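Local structure of ectonucleoside triphosphate diphosphohydrolase 4 (Homo sapiens, 6WG5) at residues V55-W60 and N111-H116; H68-I73 and I183-G188; V203-S208 and I214-T219; L223-V228 and S446-E451; K238-A243 and G368-P373. The protein belongs to the GDA1/CD39 family, whose members share the two-lobed fold of the actin-like ATPase clan. One frame throughout, in Å; residues are numbered along the deposited sequence.

Contact 1: V55-W60 and N111-H116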
# COMPACT_ATOMS: atom_id res chain seq x y z
N VAL A 55 5.77 1.11 16.27
CA VAL A 55 7.07 1.76 16.21
C VAL A 55 8.06 0.81 15.56
O VAL A 55 8.05 -0.40 15.84
CB VAL A 55 7.56 2.20 17.61
CG1 VAL A 55 7.57 1.02 18.57
CG2 VAL A 55 8.95 2.83 17.52
N PHE A 56 8.92 1.35 14.69
CA PHE A 56 9.95 0.58 14.01
C PHE A 56 11.29 1.26 14.23
O PHE A 56 11.40 2.48 14.05
CB PHE A 56 9.67 0.46 12.51
CG PHE A 56 8.33 -0.13 12.18
CD1 PHE A 56 8.21 -1.46 11.82
CD2 PHE A 56 7.19 0.65 12.21
CE1 PHE A 56 6.97 -2.00 11.52
CE2 PHE A 56 5.95 0.12 11.91
CZ PHE A 56 5.84 -1.21 11.56
N VAL A 57 12.30 0.49 14.60
CA VAL A 57 13.67 0.99 14.72
C VAL A 57 14.44 0.50 13.50
O VAL A 57 14.51 -0.71 13.24
CB VAL A 57 14.34 0.53 16.02
CG1 VAL A 57 15.76 1.06 16.10
CG2 VAL A 57 13.53 0.98 17.22
N TYR A 58 15.01 1.44 12.75
CA TYR A 58 15.85 1.13 11.61
C TYR A 58 17.29 1.54 11.90
O TYR A 58 17.54 2.53 12.59
CB TYR A 58 15.36 1.86 10.35
CG TYR A 58 13.96 1.47 9.93
CD1 TYR A 58 13.74 0.38 9.10
CD2 TYR A 58 12.86 2.19 10.37
CE1 TYR A 58 12.47 0.02 8.71
CE2 TYR A 58 11.58 1.83 9.99
CZ TYR A 58 11.39 0.75 9.16
OH TYR A 58 10.12 0.39 8.78
N CYS A 59 18.22 0.76 11.37
CA CYS A 59 19.64 1.07 11.49
C CYS A 59 20.31 0.93 10.13
O CYS A 59 19.75 0.35 9.20
CB CYS A 59 20.32 0.16 12.52
SG CYS A 59 20.17 -1.61 12.18
N TRP A 60 21.51 1.49 10.03
CA TRP A 60 22.29 1.43 8.80
C TRP A 60 23.75 1.67 9.13
O TRP A 60 24.05 2.35 10.11
CB TRP A 60 21.79 2.47 7.78
CG TRP A 60 21.73 3.87 8.30
CD1 TRP A 60 22.73 4.80 8.28
CD2 TRP A 60 20.61 4.51 8.92
NE1 TRP A 60 22.30 5.98 8.85
CE2 TRP A 60 21.00 5.82 9.25
CE3 TRP A 60 19.31 4.10 9.23
CZ2 TRP A 60 20.14 6.72 9.88
CZ3 TRP A 60 18.46 4.99 9.85
CH2 TRP A 60 18.88 6.29 10.17
N ASN A 111 9.83 4.28 25.08
CA ASN A 111 10.67 3.54 26.01
C ASN A 111 11.18 2.25 25.37
O ASN A 111 12.33 1.85 25.59
CB ASN A 111 9.89 3.23 27.29
CG ASN A 111 9.58 4.48 28.09
OD1 ASN A 111 10.45 5.32 28.31
ND2 ASN A 111 8.33 4.61 28.54
N PHE A 112 10.34 1.59 24.58
CA PHE A 112 10.77 0.40 23.85
C PHE A 112 11.94 0.73 22.93
O PHE A 112 12.94 0.01 22.89
CB PHE A 112 9.60 -0.18 23.06
CG PHE A 112 9.97 -1.33 22.17
CD1 PHE A 112 9.97 -2.62 22.66
CD2 PHE A 112 10.32 -1.11 20.85
CE1 PHE A 112 10.30 -3.68 21.84
CE2 PHE A 112 10.65 -2.17 20.03
CZ PHE A 112 10.65 -3.46 20.52
N ALA A 113 11.83 1.82 22.17
CA ALA A 113 12.91 2.23 21.29
C ALA A 113 14.15 2.64 22.07
O ALA A 113 15.27 2.28 21.72
CB ALA A 113 12.45 3.37 20.38
N ALA A 114 13.96 3.41 23.15
CA ALA A 114 15.09 3.88 23.94
C ALA A 114 15.86 2.73 24.56
O ALA A 114 17.07 2.84 24.79
CB ALA A 114 14.61 4.84 25.03
N GLU A 115 15.19 1.61 24.83
CA GLU A 115 15.89 0.43 25.36
C GLU A 115 16.87 -0.12 24.34
O GLU A 115 18.04 -0.38 24.66
CB GLU A 115 14.87 -0.64 25.75
CG GLU A 115 14.55 -0.69 27.24
CD GLU A 115 13.61 -1.83 27.59
OE1 GLU A 115 12.84 -2.26 26.70
OE2 GLU A 115 13.65 -2.30 28.75
N HIS A 116 16.43 -0.29 23.09
CA HIS A 116 17.24 -0.97 22.09
C HIS A 116 18.32 -0.06 21.52
O HIS A 116 19.45 -0.51 21.28
CB HIS A 116 16.35 -1.52 20.98
CG HIS A 116 15.47 -2.65 21.41
ND1 HIS A 116 14.25 -2.47 22.02
CD2 HIS A 116 15.65 -3.99 21.34
CE1 HIS A 116 13.71 -3.64 22.29
NE2 HIS A 116 14.54 -4.58 21.89
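Val55 and Val57, two residues apart on strand 53-61, point the same way and meet Phe112 and Ala113 of helix 107-116. From Val55 it is CG1 that touches, 4.2 Å from Phe112 CD2, approaching the ring at a slant. Its chi1 of 55° sets that branch between backbone N and carbonyl carbon, facing the helix. Val57 turns CG2, the branch beside its backbone N, to Ala113 CB at 4.1 Å, methyl against methyl. Here the backbones come nearest, with 6.7 Å between the CA atoms of Val57 and Ala113, a closeness that the short alanine side chain allows. The contact is a helix laid on one face of the mixed sheet, an arrangement consistent with a lobe of the actin-like fold, and strand 53-61 pairs in that sheet with strand 40-48. One turn along the helix, His116 ND1 gives a nearly straight hydrogen bond (170°) to Phe112 O, 2.9 Å away and in the imidazole plane. This fixes the imidazole, and His116 CE1 comes to lie 3.4 Å above the plane of the Phe112 ring, toward its rim. Val84 and Met86 also touch Phe112, while Val57 rests on Val84 and Met76.

Contact 2: H68-I73 and I183-G188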
# COMPACT_ATOMS: atom_id res chain seq x y z
N HIS A 68 25.91 8.02 -5.68
CA HIS A 68 24.85 7.30 -6.35
C HIS A 68 24.16 6.28 -5.46
O HIS A 68 23.12 5.73 -5.86
CB HIS A 68 25.40 6.58 -7.59
CG HIS A 68 25.97 7.51 -8.62
ND1 HIS A 68 25.66 8.85 -8.66
CD2 HIS A 68 26.83 7.29 -9.63
CE1 HIS A 68 26.31 9.42 -9.66
NE2 HIS A 68 27.02 8.49 -10.27
N ASP A 69 24.69 6.00 -4.27
CA ASP A 69 24.15 4.97 -3.40
C ASP A 69 23.34 5.60 -2.27
O ASP A 69 23.74 6.60 -1.68
CB ASP A 69 25.27 4.12 -2.80
CG ASP A 69 25.89 3.17 -3.82
OD1 ASP A 69 25.24 2.91 -4.85
OD2 ASP A 69 27.02 2.69 -3.58
N LEU A 70 22.19 5.00 -1.98
CA LEU A 70 21.39 5.38 -0.83
C LEU A 70 21.92 4.68 0.42
O LEU A 70 22.81 3.83 0.36
CB LEU A 70 19.92 5.01 -1.04
CG LEU A 70 19.28 5.41 -2.37
CD1 LEU A 70 17.81 5.03 -2.37
CD2 LEU A 70 19.45 6.90 -2.62
N LEU A 71 21.37 5.06 1.57
CA LEU A 71 21.72 4.40 2.81
C LEU A 71 21.27 2.94 2.78
O LEU A 71 20.28 2.58 2.13
CB LEU A 71 21.09 5.12 4.00
CG LEU A 71 21.57 6.54 4.28
CD1 LEU A 71 20.79 7.14 5.44
CD2 LEU A 71 23.06 6.57 4.56
N ASP A 72 22.02 2.09 3.48
CA ASP A 72 21.71 0.67 3.57
C ASP A 72 20.84 0.43 4.80
O ASP A 72 21.23 -0.21 5.78
CB ASP A 72 22.99 -0.15 3.61
CG ASP A 72 22.75 -1.61 3.26
OD1 ASP A 72 21.58 -2.01 3.14
OD2 ASP A 72 23.75 -2.35 3.12
N ILE A 73 19.62 0.96 4.74
CA ILE A 73 18.71 0.93 5.88
C ILE A 73 18.09 -0.45 6.01
O ILE A 73 17.68 -1.08 5.02
CB ILE A 73 17.62 2.02 5.72
CG1 ILE A 73 18.28 3.40 5.73
CG2 ILE A 73 16.58 1.90 6.83
CD1 ILE A 73 17.30 4.56 5.67
N ILE A 183 8.88 -0.82 -1.22
CA ILE A 183 8.98 -2.07 -1.97
C ILE A 183 10.13 -2.00 -2.96
O ILE A 183 10.91 -2.96 -3.09
CB ILE A 183 7.64 -2.39 -2.67
CG1 ILE A 183 7.71 -3.77 -3.31
CG2 ILE A 183 7.29 -1.33 -3.72
CD1 ILE A 183 6.43 -4.22 -3.98
N ASN A 184 10.26 -0.89 -3.68
CA ASN A 184 11.32 -0.79 -4.68
C ASN A 184 12.70 -0.77 -4.03
O ASN A 184 13.68 -1.21 -4.64
CB ASN A 184 11.12 0.46 -5.54
CG ASN A 184 10.06 0.26 -6.59
OD1 ASN A 184 10.32 -0.30 -7.66
ND2 ASN A 184 8.84 0.71 -6.29
N PHE A 185 12.79 -0.27 -2.80
CA PHE A 185 14.07 -0.26 -2.10
C PHE A 185 14.53 -1.69 -1.81
O PHE A 185 15.66 -2.07 -2.16
CB PHE A 185 13.96 0.55 -0.82
CG PHE A 185 15.25 0.64 -0.06
CD1 PHE A 185 16.31 1.38 -0.57
CD2 PHE A 185 15.41 -0.01 1.15
CE1 PHE A 185 17.50 1.47 0.12
CE2 PHE A 185 16.60 0.08 1.84
CZ PHE A 185 17.64 0.82 1.33
N VAL A 186 13.68 -2.49 -1.17
CA VAL A 186 14.06 -3.86 -0.85
C VAL A 186 14.30 -4.66 -2.12
O VAL A 186 15.15 -5.56 -2.15
CB VAL A 186 12.99 -4.54 0.04
CG1 VAL A 186 12.87 -3.80 1.37
CG2 VAL A 186 11.65 -4.60 -0.67
N LEU A 187 13.57 -4.35 -3.20
CA LEU A 187 13.81 -5.00 -4.48
C LEU A 187 15.08 -4.51 -5.17
O LEU A 187 15.44 -5.06 -6.21
CB LEU A 187 12.61 -4.78 -5.41
CG LEU A 187 11.30 -5.47 -5.01
CD1 LEU A 187 10.22 -5.16 -6.03
CD2 LEU A 187 11.47 -6.97 -4.87
N GLY A 188 15.75 -3.51 -4.61
CA GLY A 188 17.00 -3.04 -5.17
C GLY A 188 16.88 -2.14 -6.38
O GLY A 188 17.87 -1.96 -7.10
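Phe185, in the last turn of helix 172-186 and just ahead of a Schellman motif at Gly188, aims its ring edge at an inverse gamma turn centred on Asp72. Two carbonyl oxygens of the turn meet that edge: Leu71 O lies 3.3 Å from Phe185 CZ, and Ile73 O is 3.6 Å from Phe185 CE2, in the plane of the ring. Ring hydrogens carry a slight positive charge, which would make this edge a mildly favourable neighbour for the two oxygens. Apolar carbon adds to the contact. Leu70 CD1 reaches Phe185 CD1 obliquely at 4.3 Å, and Ile73 CB stands 4.5 Å from Phe185 CE2. The ring gets there because CG is trans to the helix backbone N (chi1 -178°), which carries it well clear of the helix and across a gap of 9.3 Å between the CA atoms of Phe185 and Ile73. Behind it, Gly188 takes a positive phi of 79° and returns its N-H to Phe185 O at 2.8 Å (from N), closing the end of the helix. Helix 479-487 completes the setting: its Leu485 touches both Phe185 and Ile73, while Ile73 also leans on Tyr58 and Trp60 of strand 53-61.

Contact 3: V203-S208 and I214-T219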
# COMPACT_ATOMS: atom_id res chain seq x y z
N VAL A 203 13.67 7.54 -18.92
CA VAL A 203 13.00 8.47 -18.02
C VAL A 203 13.18 9.89 -18.53
O VAL A 203 14.27 10.27 -18.98
CB VAL A 203 13.55 8.34 -16.58
CG1 VAL A 203 12.85 9.31 -15.65
CG2 VAL A 203 13.41 6.91 -16.09
N ASN A 204 12.10 10.67 -18.47
CA ASN A 204 12.15 12.10 -18.73
C ASN A 204 11.99 12.81 -17.38
O ASN A 204 10.91 12.79 -16.79
CB ASN A 204 11.05 12.54 -19.70
CG ASN A 204 11.14 11.83 -21.03
OD1 ASN A 204 10.18 11.19 -21.47
ND2 ASN A 204 12.29 11.93 -21.69
N ILE A 205 13.07 13.41 -16.90
CA ILE A 205 13.03 14.09 -15.61
C ILE A 205 12.09 15.29 -15.71
O ILE A 205 12.19 16.06 -16.69
CB ILE A 205 14.43 14.52 -15.18
CG1 ILE A 205 15.38 13.32 -15.19
CG2 ILE A 205 14.41 15.17 -13.81
CD1 ILE A 205 14.94 12.16 -14.30
N PRO A 206 11.19 15.50 -14.76
CA PRO A 206 10.26 16.64 -14.85
C PRO A 206 10.99 17.96 -15.06
O PRO A 206 11.91 18.32 -14.32
CB PRO A 206 9.53 16.61 -13.50
CG PRO A 206 9.62 15.19 -13.06
CD PRO A 206 10.93 14.68 -13.56
N GLY A 207 10.57 18.69 -16.09
CA GLY A 207 11.16 19.98 -16.39
C GLY A 207 12.51 19.90 -17.07
O GLY A 207 13.41 20.68 -16.74
N SER A 208 12.67 18.98 -18.02
CA SER A 208 13.94 18.82 -18.71
C SER A 208 13.67 18.30 -20.12
O SER A 208 12.67 17.61 -20.36
CB SER A 208 14.87 17.87 -17.95
OG SER A 208 15.09 18.33 -16.63
N ILE A 214 17.29 9.81 -19.32
CA ILE A 214 18.25 8.89 -18.72
C ILE A 214 17.69 7.48 -18.80
O ILE A 214 16.52 7.26 -19.11
CB ILE A 214 18.59 9.27 -17.27
CG1 ILE A 214 17.33 9.25 -16.40
CG2 ILE A 214 19.24 10.65 -17.23
CD1 ILE A 214 17.61 9.38 -14.92
N VAL A 215 18.55 6.50 -18.51
CA VAL A 215 18.19 5.09 -18.50
C VAL A 215 18.59 4.52 -17.15
O VAL A 215 19.77 4.61 -16.76
CB VAL A 215 18.85 4.32 -19.65
CG1 VAL A 215 18.48 2.84 -19.59
CG2 VAL A 215 18.46 4.92 -20.99
N ARG A 216 17.63 3.95 -16.43
CA ARG A 216 17.89 3.38 -15.11
C ARG A 216 16.96 2.18 -14.91
O ARG A 216 16.11 1.89 -15.75
CB ARG A 216 17.70 4.42 -14.00
CG ARG A 216 16.30 4.99 -13.95
CD ARG A 216 16.15 6.05 -12.87
NE ARG A 216 14.77 6.55 -12.81
CZ ARG A 216 14.41 7.72 -12.31
NH1 ARG A 216 13.13 8.07 -12.31
NH2 ARG A 216 15.32 8.56 -11.82
N LYS A 217 17.14 1.50 -13.78
CA LYS A 217 16.33 0.33 -13.46
C LYS A 217 14.84 0.67 -13.48
O LYS A 217 14.42 1.68 -12.91
CB LYS A 217 16.69 -0.22 -12.09
CG LYS A 217 17.94 -1.08 -12.04
CD LYS A 217 18.05 -1.75 -10.68
CE LYS A 217 19.33 -2.55 -10.54
NZ LYS A 217 19.42 -3.18 -9.19
N ARG A 218 14.06 -0.19 -14.13
CA ARG A 218 12.61 -0.09 -14.04
C ARG A 218 12.15 -0.35 -12.61
O ARG A 218 12.73 -1.18 -11.90
CB ARG A 218 11.97 -1.10 -14.99
CG ARG A 218 10.47 -1.00 -15.10
CD ARG A 218 9.94 -2.03 -16.08
NE ARG A 218 10.11 -3.40 -15.58
CZ ARG A 218 9.92 -4.49 -16.31
NH1 ARG A 218 9.55 -4.39 -17.58
NH2 ARG A 218 10.09 -5.69 -15.77
N THR A 219 11.12 0.37 -12.18
CA THR A 219 10.54 0.18 -10.86
C THR A 219 9.29 -0.70 -10.95
O THR A 219 8.76 -0.97 -12.03
CB THR A 219 10.19 1.52 -10.22
OG1 THR A 219 9.31 2.26 -11.07
CG2 THR A 219 11.45 2.33 -9.95
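Arg216 crosses Val203 at about a right angle and lays its guanidinium against the isopropyl group. Its CB points toward segment 203-208, and Arg216 CG sits between backbone N and carbonyl carbon (chi1 60°), 4.1 Å from Val203 CG2. The chain then runs extended to Arg216 NE, which is 3.6 Å from Val203 CG2. At the far end Arg216 NH1 lies 3.6 Å from Val203 CG1, and the valine covers one face of the flat group. Arg216 NH2 passes Ile205 CD1 more loosely, at 4.4 Å. Strands 200-203 and 214-217 form a beta-hairpin: Val203 and Ile214 are an antiparallel hydrogen-bonded pair, with Val203 N to Ile214 O at 2.9 Å and Ile214 N to Val203 O at 3.1 Å. Alongside, Ile214 CD1 meets Ile205 CD1 at 3.9 Å, where the two side chains come together at a slant. Beyond the hairpin, NH1 of Arg216 forms a salt bridge with Glu235 and a hydrogen bond to Val270 O, NH2 bonds to Glu268 O, and Tyr271 makes a cation-pi contact. The buried charge is answered by an acid and carbonyl oxygens, a setting that would favour the charged form, while the apolar valine takes up a face that needs no hydrogen bond.

Contact 4: L223-V228 and S446-E451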
# COMPACT_ATOMS: atom_id res chain seq x y z
N LEU A 223 -0.34 -2.50 -6.55
CA LEU A 223 -1.80 -2.53 -6.52
C LEU A 223 -2.22 -3.11 -5.18
O LEU A 223 -1.73 -4.17 -4.78
CB LEU A 223 -2.36 -3.37 -7.67
CG LEU A 223 -2.43 -2.70 -9.04
CD1 LEU A 223 -2.32 -3.74 -10.13
CD2 LEU A 223 -3.73 -1.93 -9.17
N ASP A 224 -3.12 -2.42 -4.49
CA ASP A 224 -3.57 -2.86 -3.17
C ASP A 224 -5.08 -2.68 -3.08
O ASP A 224 -5.57 -1.55 -3.14
CB ASP A 224 -2.87 -2.08 -2.06
CG ASP A 224 -2.89 -2.81 -0.73
OD1 ASP A 224 -3.79 -3.65 -0.53
OD2 ASP A 224 -2.00 -2.54 0.11
N MET A 225 -5.79 -3.79 -2.94
CA MET A 225 -7.24 -3.77 -2.76
C MET A 225 -7.54 -4.25 -1.35
O MET A 225 -7.41 -5.45 -1.05
CB MET A 225 -7.93 -4.65 -3.80
CG MET A 225 -9.45 -4.70 -3.65
SD MET A 225 -10.26 -5.68 -4.93
CE MET A 225 -10.01 -4.64 -6.37
N GLY A 226 -7.94 -3.33 -0.48
CA GLY A 226 -8.32 -3.64 0.87
C GLY A 226 -9.78 -4.01 0.96
O GLY A 226 -10.44 -4.30 -0.04
N GLY A 227 -10.30 -3.98 2.19
CA GLY A 227 -11.72 -4.22 2.38
C GLY A 227 -12.57 -3.04 1.95
O GLY A 227 -13.66 -3.21 1.40
N VAL A 228 -12.08 -1.82 2.18
CA VAL A 228 -12.82 -0.61 1.90
C VAL A 228 -12.30 0.11 0.66
O VAL A 228 -13.08 0.65 -0.12
CB VAL A 228 -12.81 0.34 3.12
CG1 VAL A 228 -13.39 1.71 2.77
CG2 VAL A 228 -13.60 -0.28 4.27
N SER A 446 -13.45 -12.18 -6.48
CA SER A 446 -12.61 -12.56 -7.60
C SER A 446 -13.04 -11.84 -8.88
O SER A 446 -12.19 -11.40 -9.67
CB SER A 446 -12.67 -14.08 -7.80
OG SER A 446 -13.97 -14.50 -8.15
N ALA A 447 -14.35 -11.71 -9.09
CA ALA A 447 -14.85 -10.99 -10.27
C ALA A 447 -14.58 -9.50 -10.15
O ALA A 447 -14.20 -8.86 -11.14
CB ALA A 447 -16.34 -11.25 -10.44
N TRP A 448 -14.80 -8.93 -8.97
CA TRP A 448 -14.48 -7.52 -8.75
C TRP A 448 -12.99 -7.27 -8.98
O TRP A 448 -12.61 -6.31 -9.65
CB TRP A 448 -14.90 -7.12 -7.34
CG TRP A 448 -14.60 -5.69 -7.00
CD1 TRP A 448 -13.65 -5.24 -6.13
CD2 TRP A 448 -15.27 -4.53 -7.51
NE1 TRP A 448 -13.69 -3.86 -6.07
CE2 TRP A 448 -14.67 -3.41 -6.91
CE3 TRP A 448 -16.31 -4.34 -8.43
CZ2 TRP A 448 -15.07 -2.11 -7.20
CZ3 TRP A 448 -16.71 -3.04 -8.70
CH2 TRP A 448 -16.09 -1.94 -8.09
N MET A 449 -12.14 -8.14 -8.43
CA MET A 449 -10.71 -8.04 -8.67
C MET A 449 -10.41 -8.04 -10.16
O MET A 449 -9.63 -7.22 -10.66
CB MET A 449 -9.98 -9.20 -7.98
CG MET A 449 -8.49 -8.99 -7.80
SD MET A 449 -7.54 -10.50 -8.11
CE MET A 449 -7.42 -10.44 -9.90
N PHE A 450 -11.03 -8.96 -10.90
CA PHE A 450 -10.75 -9.10 -12.32
C PHE A 450 -11.15 -7.84 -13.09
O PHE A 450 -10.43 -7.40 -13.99
CB PHE A 450 -11.48 -10.32 -12.87
CG PHE A 450 -11.20 -10.60 -14.32
CD1 PHE A 450 -10.15 -11.42 -14.69
CD2 PHE A 450 -11.98 -10.03 -15.31
CE1 PHE A 450 -9.89 -11.68 -16.03
CE2 PHE A 450 -11.72 -10.28 -16.65
CZ PHE A 450 -10.68 -11.10 -17.01
N GLU A 451 -12.31 -7.27 -12.75
CA GLU A 451 -12.82 -6.12 -13.49
C GLU A 451 -12.10 -4.84 -13.14
O GLU A 451 -11.76 -4.05 -14.03
CB GLU A 451 -14.32 -5.97 -13.24
CG GLU A 451 -15.17 -7.02 -13.94
CD GLU A 451 -15.10 -6.91 -15.45
OE1 GLU A 451 -14.80 -5.81 -15.95
OE2 GLU A 451 -15.34 -7.92 -16.14
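This is a Met-aromatic contact between Met225, the last residue of strand 221-225, and Trp448 of helix 436-456, in the buried layer where the helix covers the second mixed sheet. The sulfur comes at the edge of the indole: Met225 SD is 3.6 Å from Trp448 CD1. It stands 4.6 Å from the centroid of the five-membered ring and 73° off the ring normal, so it lies near the plane and not over a face. The methyl stands off the ring plane, with Met225 CE 3.8 Å from Trp448 NE1. An extended start to the chain (chi1 179°) brings the sulfur across from the strand, and a bend about the CG-SD bond (chi3 -69°) then swings Met225 CE to the helix, 4.2 Å from Met449 CA. The pyrrole N-H has its own polar partner, since Trp448 NE1 hydrogen-bonds to Phe281 O; that bond ties down the edge of the indole that the methionine touches. Strand 221-225 runs between strands 229-235 and 381-385 in the sheet. Helix 386-392, which follows the latter strand, adds Phe387 against both Met225 and Met449, while Phe355 and Met356 from a loop touch Trp448.

Contact 5: K238-A243 and G368-P373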
# COMPACT_ATOMS: atom_id res chain seq x y z
N LYS A 238 7.83 8.56 -18.63
CA LYS A 238 7.84 9.44 -19.79
C LYS A 238 7.04 10.71 -19.54
O LYS A 238 6.08 10.72 -18.75
CB LYS A 238 7.27 8.71 -21.01
CG LYS A 238 8.28 7.83 -21.73
CD LYS A 238 7.68 7.22 -22.99
CE LYS A 238 8.73 6.49 -23.81
NZ LYS A 238 8.22 5.21 -24.38
N THR A 239 7.44 11.78 -20.22
CA THR A 239 6.70 13.03 -20.17
C THR A 239 5.23 12.78 -20.49
O THR A 239 4.90 12.02 -21.40
CB THR A 239 7.29 14.04 -21.16
OG1 THR A 239 8.68 14.24 -20.86
CG2 THR A 239 6.56 15.37 -21.08
N VAL A 240 4.35 13.44 -19.74
CA VAL A 240 2.91 13.29 -19.91
C VAL A 240 2.38 14.52 -20.63
O VAL A 240 2.72 15.65 -20.27
CB VAL A 240 2.21 13.10 -18.55
CG1 VAL A 240 0.71 12.91 -18.74
CG2 VAL A 240 2.81 11.92 -17.80
N SER A 241 1.55 14.29 -21.64
CA SER A 241 0.88 15.36 -22.38
C SER A 241 -0.58 15.38 -21.95
O SER A 241 -1.34 14.45 -22.27
CB SER A 241 1.02 15.15 -23.89
OG SER A 241 0.60 13.86 -24.27
N PHE A 242 -0.98 16.42 -21.24
CA PHE A 242 -2.33 16.52 -20.72
C PHE A 242 -3.27 17.11 -21.78
O PHE A 242 -2.88 17.96 -22.58
CB PHE A 242 -2.37 17.38 -19.46
CG PHE A 242 -1.49 16.87 -18.36
CD1 PHE A 242 -1.95 15.90 -17.48
CD2 PHE A 242 -0.21 17.36 -18.20
CE1 PHE A 242 -1.15 15.42 -16.47
CE2 PHE A 242 0.60 16.88 -17.18
CZ PHE A 242 0.13 15.92 -16.32
N ALA A 243 -4.52 16.65 -21.76
CA ALA A 243 -5.50 17.10 -22.73
C ALA A 243 -6.08 18.46 -22.37
O ALA A 243 -6.44 19.23 -23.27
CB ALA A 243 -6.63 16.07 -22.85
N GLY A 368 -14.11 8.06 -12.57
CA GLY A 368 -13.73 9.17 -13.41
C GLY A 368 -12.44 9.86 -13.03
O GLY A 368 -12.23 11.01 -13.41
N VAL A 369 -11.57 9.19 -12.28
CA VAL A 369 -10.32 9.78 -11.83
C VAL A 369 -9.27 9.62 -12.92
O VAL A 369 -9.21 8.58 -13.60
CB VAL A 369 -9.85 9.14 -10.51
CG1 VAL A 369 -8.47 9.64 -10.12
CG2 VAL A 369 -10.85 9.44 -9.40
N TYR A 370 -8.44 10.64 -13.10
CA TYR A 370 -7.41 10.61 -14.13
C TYR A 370 -6.36 9.56 -13.80
O TYR A 370 -6.00 9.35 -12.64
CB TYR A 370 -6.75 11.98 -14.27
CG TYR A 370 -5.46 11.94 -15.05
CD1 TYR A 370 -5.47 11.87 -16.44
CD2 TYR A 370 -4.24 11.97 -14.41
CE1 TYR A 370 -4.29 11.84 -17.16
CE2 TYR A 370 -3.05 11.94 -15.12
CZ TYR A 370 -3.09 11.87 -16.49
OH TYR A 370 -1.91 11.84 -17.21
N GLN A 371 -5.86 8.89 -14.85
CA GLN A 371 -4.81 7.89 -14.72
C GLN A 371 -3.77 8.11 -15.81
O GLN A 371 -4.11 8.07 -16.99
CB GLN A 371 -5.40 6.48 -14.80
CG GLN A 371 -4.36 5.38 -14.68
CD GLN A 371 -4.97 3.99 -14.72
OE1 GLN A 371 -5.77 3.64 -13.85
NE2 GLN A 371 -4.61 3.21 -15.72
N PRO A 372 -2.50 8.33 -15.46
CA PRO A 372 -1.49 8.50 -16.50
C PRO A 372 -1.32 7.21 -17.29
O PRO A 372 -1.53 6.11 -16.75
CB PRO A 372 -0.22 8.85 -15.71
CG PRO A 372 -0.67 9.21 -14.35
CD PRO A 372 -1.93 8.46 -14.12
N PRO A 373 -0.94 7.30 -18.56
CA PRO A 373 -0.78 6.08 -19.35
C PRO A 373 0.29 5.18 -18.76
O PRO A 373 1.31 5.64 -18.25
CB PRO A 373 -0.37 6.61 -20.73
CG PRO A 373 0.26 7.94 -20.45
CD PRO A 373 -0.51 8.50 -19.29
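Tyr370 reaches across from loop 368-373 and brings the phenol end of its ring up to Val240 and Phe242. The side chains of Val240 and Tyr370 come from opposite directions, so the hydroxyl oxygen runs up to a methyl: Tyr370 OH is 3.2 Å from Val240 CG1. The Phe242 side chain runs across that of Tyr370 at roughly a right angle, with Phe242 CE1 3.7 Å from Tyr370 OH and 4.0 Å from Tyr370 CZ. The two rings meet obliquely, their planes turned 47° from each other and their centroids 6.0 Å apart. Val240 joins the pair from within its own loop. Its CG1, trans to the backbone N (chi1 -178°), lies 3.8 Å above one face of the Phe242 ring toward the rim, so a single methyl touches both the phenylalanine face and the tyrosine oxygen. On the other loop, Pro372 N sits 3.6 Å above one face of the Tyr370 ring, again toward its rim, and the backbone thus folds back beside the ring it carries. No hydrogen bond crosses between the segments. Two backbone oxygens of loop 368-373 are tied to the sheet: Tyr370 O accepts from Tyr274 OH and Pro372 O from Tyr234 OH. Gln247 of helix 245-254 touches both aromatic side chains. The arrangement is a small aromatic and aliphatic cluster joining two irregular loops, one leading from strand 229-235 into helix 245-254 and the other leading toward strand 381-385, beside the second mixed sheet, consistent with the actin-like fold.

How the contacts relate
From the N terminus, contact 1 closes the first loop, bringing helix 107-116 back onto strand 53-61. Contact 2 opens inside that loop and closes beyond it, so the two cross; they also touch, through Trp60 against Leu71 and Ile73, and join the first mixed sheet to helix 172-186. Contact 3 follows in series as a short hairpin, tied back to contact 2 by a probable hydrogen bond from Lys217 NZ to Gly188 O. Contact 4 closes the longest loop, from strand 221-225 of the second sheet to helix 436-456. Contact 5 is nested within it, and its first segment meets contact 3 where Thr239 N faces Asn204 OD1.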